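Local coordinates for pentalenene synthase (Streptomyces chartreusis NRRL 3882, PDB 6Q4S), which probably converts farnesyl diphosphate into the bicyclic sesquiterpenol 7-epi-alpha-eudesmol by magnesium-dependent 1,10-cyclization with loss of diphosphate, at residues A174-D188 / R210-D224. Numbering follows the deposited sequence.
Sequences AEFRRRTVGIHHSID and RMRDLAADTIGFMND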
loop_
_atom_site.group_PDB
_atom_site.type_symbol
_atom_site.label_atom_id
_atom_site.label_comp_id
_atom_site.label_asym_id
_atom_site.label_seq_id
_atom_site.Cartn_x
_atom_site.Cartn_y
_atom_site.Cartn_z
ATOM N N ALA A 174 -7.095 11.235 -19.744
ATOM C CA ALA A 174 -5.744 11.601 -19.385
ATOM C C ALA A 174 -5.474 11.223 -17.935
ATOM O O ALA A 174 -4.443 10.619 -17.627
ATOM C CB ALA A 174 -5.521 13.077 -19.551
ATOM N N GLU A 175 -6.416 11.555 -17.043
ATOM C CA GLU A 175 -6.306 11.163 -15.612
ATOM C C GLU A 175 -6.208 9.668 -15.445
ATOM O O GLU A 175 -5.352 9.196 -14.718
ATOM C CB GLU A 175 -7.509 11.634 -14.782
ATOM C CG GLU A 175 -7.320 11.488 -13.273
ATOM C CD GLU A 175 -8.437 12.147 -12.442
ATOM O OE1 GLU A 175 -9.028 11.413 -11.605
ATOM O OE2 GLU A 175 -8.713 13.372 -12.633
ATOM N N PHE A 176 -7.109 8.941 -16.090
ATOM C CA PHE A 176 -7.122 7.483 -16.031
ATOM C C PHE A 176 -5.809 6.791 -16.588
ATOM O O PHE A 176 -5.315 5.759 -16.027
ATOM C CB PHE A 176 -8.294 6.959 -16.805
ATOM C CG PHE A 176 -8.566 5.506 -16.628
ATOM C CD1 PHE A 176 -8.832 4.972 -15.395
ATOM C CD2 PHE A 176 -8.609 4.650 -17.716
ATOM C CE1 PHE A 176 -9.111 3.605 -15.245
ATOM C CE2 PHE A 176 -8.915 3.302 -17.579
ATOM C CZ PHE A 176 -9.147 2.765 -16.336
ATOM N N ARG A 177 -5.269 7.374 -17.635
ATOM C CA ARG A 177 -4.158 6.749 -18.371
ATOM C C ARG A 177 -2.900 6.896 -17.513
ATOM O O ARG A 177 -2.041 6.018 -17.571
ATOM C CB ARG A 177 -3.910 7.390 -19.709
ATOM C CG ARG A 177 -2.771 6.782 -20.533
ATOM C CD ARG A 177 -3.140 5.373 -20.857
ATOM N NE ARG A 177 -2.186 4.805 -21.749
ATOM C CZ ARG A 177 -1.525 3.682 -21.529
ATOM N NH1 ARG A 177 -1.681 2.972 -20.384
ATOM N NH2 ARG A 177 -0.647 3.310 -22.448
ATOM N N ARG A 178 -2.814 7.994 -16.773
ATOM C CA ARG A 178 -1.761 8.157 -15.760
ATOM C C ARG A 178 -1.741 7.012 -14.753
ATOM O O ARG A 178 -0.667 6.570 -14.305
ATOM C CB ARG A 178 -1.889 9.478 -15.046
ATOM C CG ARG A 178 -0.741 9.752 -14.059
ATOM C CD ARG A 178 -0.964 11.021 -13.272
ATOM N NE ARG A 178 -0.842 12.220 -14.142
ATOM C CZ ARG A 178 -1.122 13.470 -13.755
ATOM N NH1 ARG A 178 -1.554 13.716 -12.535
ATOM N NH2 ARG A 178 -0.947 14.492 -14.582
ATOM N N ARG A 179 -2.918 6.522 -14.424
ATOM C CA ARG A 179 -3.034 5.419 -13.485
ATOM C C ARG A 179 -2.712 4.059 -14.124
ATOM O O ARG A 179 -2.033 3.260 -13.528
ATOM C CB ARG A 179 -4.405 5.386 -12.839
ATOM C CG ARG A 179 -4.839 6.720 -12.154
ATOM C CD ARG A 179 -6.321 6.700 -11.780
ATOM N NE ARG A 179 -6.700 5.547 -10.962
ATOM C CZ ARG A 179 -7.872 4.940 -10.993
ATOM N NH1 ARG A 179 -8.830 5.333 -11.841
ATOM N NH2 ARG A 179 -8.085 3.852 -10.266
ATOM N N THR A 180 -3.253 3.784 -15.301
ATOM C CA THR A 180 -3.156 2.480 -15.923
ATOM C C THR A 180 -1.747 2.220 -16.489
ATOM O O THR A 180 -1.397 1.070 -16.744
ATOM C CB THR A 180 -4.192 2.279 -17.086
ATOM O OG1 THR A 180 -3.989 3.257 -18.103
ATOM C CG2 THR A 180 -5.655 2.404 -16.559
ATOM N N VAL A 181 -0.987 3.264 -16.760
ATOM C CA VAL A 181 0.308 3.039 -17.429
ATOM C C VAL A 181 1.355 2.399 -16.475
ATOM O O VAL A 181 2.245 1.732 -16.948
ATOM C CB VAL A 181 0.851 4.309 -18.066
ATOM C CG1 VAL A 181 1.353 5.288 -17.047
ATOM C CG2 VAL A 181 1.969 4.012 -19.059
ATOM N N GLY A 182 1.214 2.581 -15.165
ATOM C CA GLY A 182 1.992 1.734 -14.215
ATOM C C GLY A 182 3.486 2.121 -14.103
ATOM O O GLY A 182 4.389 1.270 -13.848
ATOM N N ILE A 183 3.746 3.402 -14.234
ATOM C CA ILE A 183 5.092 3.889 -14.309
ATOM C C ILE A 183 5.617 4.296 -12.930
ATOM O O ILE A 183 6.822 4.370 -12.719
ATOM C CB ILE A 183 5.136 5.085 -15.290
ATOM C CG1 ILE A 183 5.149 4.566 -16.720
ATOM C CG2 ILE A 183 6.335 5.958 -15.082
ATOM C CD1 ILE A 183 6.290 3.594 -17.062
ATOM N N HIS A 184 4.736 4.630 -11.986
ATOM C CA HIS A 184 5.220 4.975 -10.664
ATOM C C HIS A 184 6.018 3.795 -10.041
ATOM O O HIS A 184 7.116 4.008 -9.498
ATOM C CB HIS A 184 4.058 5.404 -9.747
ATOM C CG HIS A 184 3.505 6.754 -10.115
ATOM N ND1 HIS A 184 2.674 6.959 -11.200
ATOM C CD2 HIS A 184 3.694 7.969 -9.552
ATOM C CE1 HIS A 184 2.390 8.254 -11.282
ATOM N NE2 HIS A 184 2.990 8.879 -10.286
ATOM N N HIS A 185 5.437 2.596 -10.071
ATOM C CA HIS A 185 6.104 1.411 -9.463
ATOM C C HIS A 185 7.329 1.036 -10.317
ATOM O O HIS A 185 8.360 0.488 -9.779
ATOM C CB HIS A 185 5.174 0.204 -9.277
ATOM C CG HIS A 185 4.618 -0.354 -10.540
ATOM N ND1 HIS A 185 5.337 -1.183 -11.385
ATOM C CD2 HIS A 185 3.369 -0.304 -11.059
ATOM C CE1 HIS A 185 4.586 -1.549 -12.396
ATOM N NE2 HIS A 185 3.377 -1.051 -12.201
ATOM N N SER A 186 7.213 1.301 -11.632
ATOM C CA SER A 186 8.358 1.041 -12.563
ATOM C C SER A 186 9.581 1.857 -12.197
ATOM O O SER A 186 10.715 1.307 -12.219
ATOM C CB SER A 186 7.937 1.184 -14.024
ATOM O OG SER A 186 6.805 0.380 -14.285
ATOM N N ILE A 187 9.371 3.132 -11.865
ATOM C CA ILE A 187 10.416 4.035 -11.398
ATOM C C ILE A 187 10.935 3.616 -10.043
ATOM O O ILE A 187 12.168 3.529 -9.825
ATOM C CB ILE A 187 9.948 5.490 -11.354
ATOM C CG1 ILE A 187 9.768 6.025 -12.788
ATOM C CG2 ILE A 187 10.971 6.386 -10.634
ATOM C CD1 ILE A 187 8.765 7.175 -12.878
ATOM N N ASP A 188 10.016 3.249 -9.147
ATOM C CA ASP A 188 10.403 2.773 -7.811
ATOM C C ASP A 188 11.416 1.613 -7.938
ATOM O O ASP A 188 12.354 1.548 -7.179
ATOM C CB ASP A 188 9.205 2.270 -7.015
ATOM C CG ASP A 188 8.202 3.360 -6.650
ATOM O OD1 ASP A 188 8.546 4.553 -6.550
ATOM O OD2 ASP A 188 7.051 3.000 -6.398
ATOM N N ARG A 210 5.436 15.591 -8.893
ATOM C CA ARG A 210 5.026 16.003 -10.232
ATOM C C ARG A 210 5.844 15.392 -11.370
ATOM O O ARG A 210 5.318 15.057 -12.426
ATOM C CB ARG A 210 5.027 17.556 -10.257
ATOM C CG ARG A 210 4.579 18.169 -11.535
ATOM C CD ARG A 210 3.130 17.939 -11.768
ATOM N NE ARG A 210 2.696 18.683 -12.943
ATOM C CZ ARG A 210 1.552 18.461 -13.586
ATOM N NH1 ARG A 210 0.677 17.511 -13.209
ATOM N NH2 ARG A 210 1.284 19.183 -14.639
ATOM N N MET A 211 7.157 15.247 -11.191
ATOM C CA MET A 211 7.976 14.609 -12.193
ATOM C C MET A 211 7.550 13.174 -12.529
ATOM O O MET A 211 7.552 12.794 -13.679
ATOM C CB MET A 211 9.447 14.621 -11.797
ATOM C CG MET A 211 10.055 16.000 -11.957
ATOM S SD MET A 211 11.719 16.156 -11.267
ATOM C CE MET A 211 12.771 15.164 -12.309
ATOM N N ARG A 212 7.190 12.404 -11.502
ATOM C CA ARG A 212 6.716 11.047 -11.672
ATOM C C ARG A 212 5.391 11.025 -12.445
ATOM O O ARG A 212 5.197 10.197 -13.344
ATOM C CB ARG A 212 6.562 10.378 -10.286
ATOM C CG ARG A 212 7.900 10.125 -9.586
ATOM C CD ARG A 212 7.813 9.915 -8.071
ATOM N NE ARG A 212 7.026 8.749 -7.644
ATOM C CZ ARG A 212 7.461 7.487 -7.544
ATOM N NH1 ARG A 212 8.697 7.157 -7.864
ATOM N NH2 ARG A 212 6.639 6.536 -7.081
ATOM N N ASP A 213 4.491 11.925 -12.080
ATOM C CA ASP A 213 3.227 12.065 -12.805
ATOM C C ASP A 213 3.424 12.444 -14.264
ATOM O O ASP A 213 2.807 11.815 -15.141
ATOM C CB ASP A 213 2.346 13.096 -12.171
ATOM C CG ASP A 213 1.696 12.626 -10.894
ATOM O OD1 ASP A 213 1.557 11.398 -10.599
ATOM O OD2 ASP A 213 1.228 13.536 -10.204
ATOM N N LEU A 214 4.297 13.401 -14.543
ATOM C CA LEU A 214 4.582 13.737 -15.983
ATOM C C LEU A 214 5.291 12.644 -16.761
ATOM O O LEU A 214 5.027 12.428 -17.941
ATOM C CB LEU A 214 5.393 15.013 -16.078
ATOM C CG LEU A 214 4.697 16.261 -15.554
ATOM C CD1 LEU A 214 5.690 17.354 -15.293
ATOM C CD2 LEU A 214 3.620 16.794 -16.525
ATOM N N ALA A 215 6.214 11.923 -16.114
ATOM C CA ALA A 215 6.837 10.791 -16.741
ATOM C C ALA A 215 5.761 9.774 -17.092
ATOM O O ALA A 215 5.789 9.138 -18.159
ATOM C CB ALA A 215 7.901 10.154 -15.831
ATOM N N ALA A 216 4.810 9.562 -16.194
ATOM C CA ALA A 216 3.769 8.594 -16.488
ATOM C C ALA A 216 2.868 9.097 -17.671
ATOM O O ALA A 216 2.478 8.333 -18.575
ATOM C CB ALA A 216 2.932 8.361 -15.273
ATOM N N ASP A 217 2.563 10.380 -17.670
ATOM C CA ASP A 217 1.764 10.955 -18.824
ATOM C C ASP A 217 2.485 10.732 -20.140
ATOM O O ASP A 217 1.917 10.190 -21.088
ATOM C CB ASP A 217 1.519 12.447 -18.661
ATOM C CG ASP A 217 0.623 12.764 -17.480
ATOM O OD1 ASP A 217 -0.115 11.856 -16.983
ATOM O OD2 ASP A 217 0.687 13.917 -17.023
ATOM N N THR A 218 3.752 11.127 -20.161
ATOM C CA THR A 218 4.556 11.107 -21.343
ATOM C C THR A 218 4.594 9.750 -21.858
ATOM O O THR A 218 4.335 9.520 -23.015
ATOM C CB THR A 218 5.972 11.582 -21.027
ATOM O OG1 THR A 218 5.923 12.912 -20.537
ATOM C CG2 THR A 218 6.882 11.532 -22.243
ATOM N N ILE A 219 4.900 8.786 -21.009
ATOM C CA ILE A 219 5.019 7.406 -21.483
ATOM C C ILE A 219 3.689 6.834 -21.907
ATOM O O ILE A 219 3.630 6.148 -22.907
ATOM C CB ILE A 219 5.701 6.488 -20.433
ATOM C CG1 ILE A 219 7.134 6.914 -20.275
ATOM C CG2 ILE A 219 5.604 5.008 -20.857
ATOM C CD1 ILE A 219 7.723 6.513 -18.928
ATOM N N GLY A 220 2.610 7.129 -21.175
ATOM C CA GLY A 220 1.282 6.554 -21.570
ATOM C C GLY A 220 0.832 7.112 -22.922
ATOM O O GLY A 220 0.289 6.386 -23.764
ATOM N N PHE A 221 1.087 8.395 -23.124
ATOM C CA PHE A 221 0.690 9.061 -24.402
ATOM C C PHE A 221 1.562 8.573 -25.586
ATOM O O PHE A 221 1.044 8.330 -26.674
ATOM C CB PHE A 221 0.804 10.556 -24.275
ATOM C CG PHE A 221 -0.201 11.201 -23.317
ATOM C CD1 PHE A 221 -1.322 10.547 -22.811
ATOM C CD2 PHE A 221 0.025 12.497 -22.918
ATOM C CE1 PHE A 221 -2.189 11.187 -21.894
ATOM C CE2 PHE A 221 -0.829 13.138 -22.014
ATOM C CZ PHE A 221 -1.925 12.502 -21.521
ATOM N N MET A 222 2.881 8.369 -25.370
ATOM C CA MET A 222 3.730 7.767 -26.430
ATOM C C MET A 222 3.294 6.378 -26.764
ATOM O O MET A 222 3.198 5.990 -27.938
ATOM C CB MET A 222 5.228 7.753 -26.011
ATOM C CG MET A 222 5.816 9.151 -25.886
ATOM S SD MET A 222 7.627 9.392 -25.619
ATOM C CE MET A 222 8.091 8.129 -26.708
ATOM N N ASN A 223 3.003 5.591 -25.739
ATOM C CA ASN A 223 2.491 4.304 -25.996
ATOM C C ASN A 223 1.143 4.297 -26.723
ATOM O O ASN A 223 0.956 3.425 -27.564
ATOM C CB ASN A 223 2.383 3.448 -24.744
ATOM C CG ASN A 223 3.757 3.082 -24.141
ATOM O OD1 ASN A 223 4.801 3.409 -24.688
ATOM N ND2 ASN A 223 3.730 2.436 -23.001
ATOM N N ASP A 224 0.218 5.226 -26.431
ATOM C CA ASP A 224 -1.017 5.297 -27.237
ATOM C C ASP A 224 -0.733 5.672 -28.721
ATOM O O ASP A 224 -1.297 5.089 -29.581
ATOM C CB ASP A 224 -1.964 6.331 -26.667
ATOM C CG ASP A 224 -2.606 5.900 -25.320
ATOM O OD1 ASP A 224 -2.269 4.805 -24.747
ATOM O OD2 ASP A 224 -3.521 6.655 -24.889
HETATM O O HOH W 1 -2.623 12.803 -17.232
HETATM O O HOH W 2 0.989 1.166 -21.761
HETATM O O HOH W 3 -2.235 16.892 -12.949
HETATM O O HOH W 4 -1.159 17.561 -15.227
#
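Ala174 sets its CB against the ring edge of Phe221, 4.1 Å from CZ. A turn later Arg177 reaches Asp224: NE lies 3.0 Å from OD1 and the guanidinium and carboxylate planes are almost parallel, but OD1 is tilted from the guanidinium plane and the N-H points past it, so charge contributes along with a bent hydrogen bond. Tyr173 holds the other oxygen of Asp224. A CB on Gly220 would collide with Arg177 CG, so the bare backbone there makes room for the arginine. The chain of Arg178 turns only at chi3 (-69°), bringing the guanidinium side-on to Asp217, with NE 3.0 Å from OD1 at a nearly straight 174° and NH2 3.0 Å from OD2 on its syn lone pair. Asp213 stacks over one guanidinium face, while water 4 accepts from Arg178 NH2 and Arg210 NH1; Arg210 is also salt-bridged to Glu269. A leucine in place of Arg178 would probably leave Asp217 without its two-pronged partner and Asp213 without the stacked charge. Val181 then packs CG2 on Gly220 CA at 3.6 Å. The positive phi of Gly182 and the restart of the chain as helix 183-194 are consistent with the helix G break of class I terpene synthases; before it, the axes of 174-180 and 210-224 cross at 97°. Arg177 probably binds substrate diphosphate here, and Asn223, bonded to Asn308, probably helps Ser227 and Glu231 hold the third magnesium. Beyond the break, Ile183 lays CB and CG2 on Ala216 and sends its other branch to Ile219, CD1 to CD1 3.7 Å. His184 donates from NE2, within its ring plane, to the anti side of Asp213 OD1 at 2.9 Å. Last, Asp188 OD1 takes both terminal nitrogens of Arg212 end-on, NH2 at 2.8 Å; Arg141 adds a second positive charge to that oxygen.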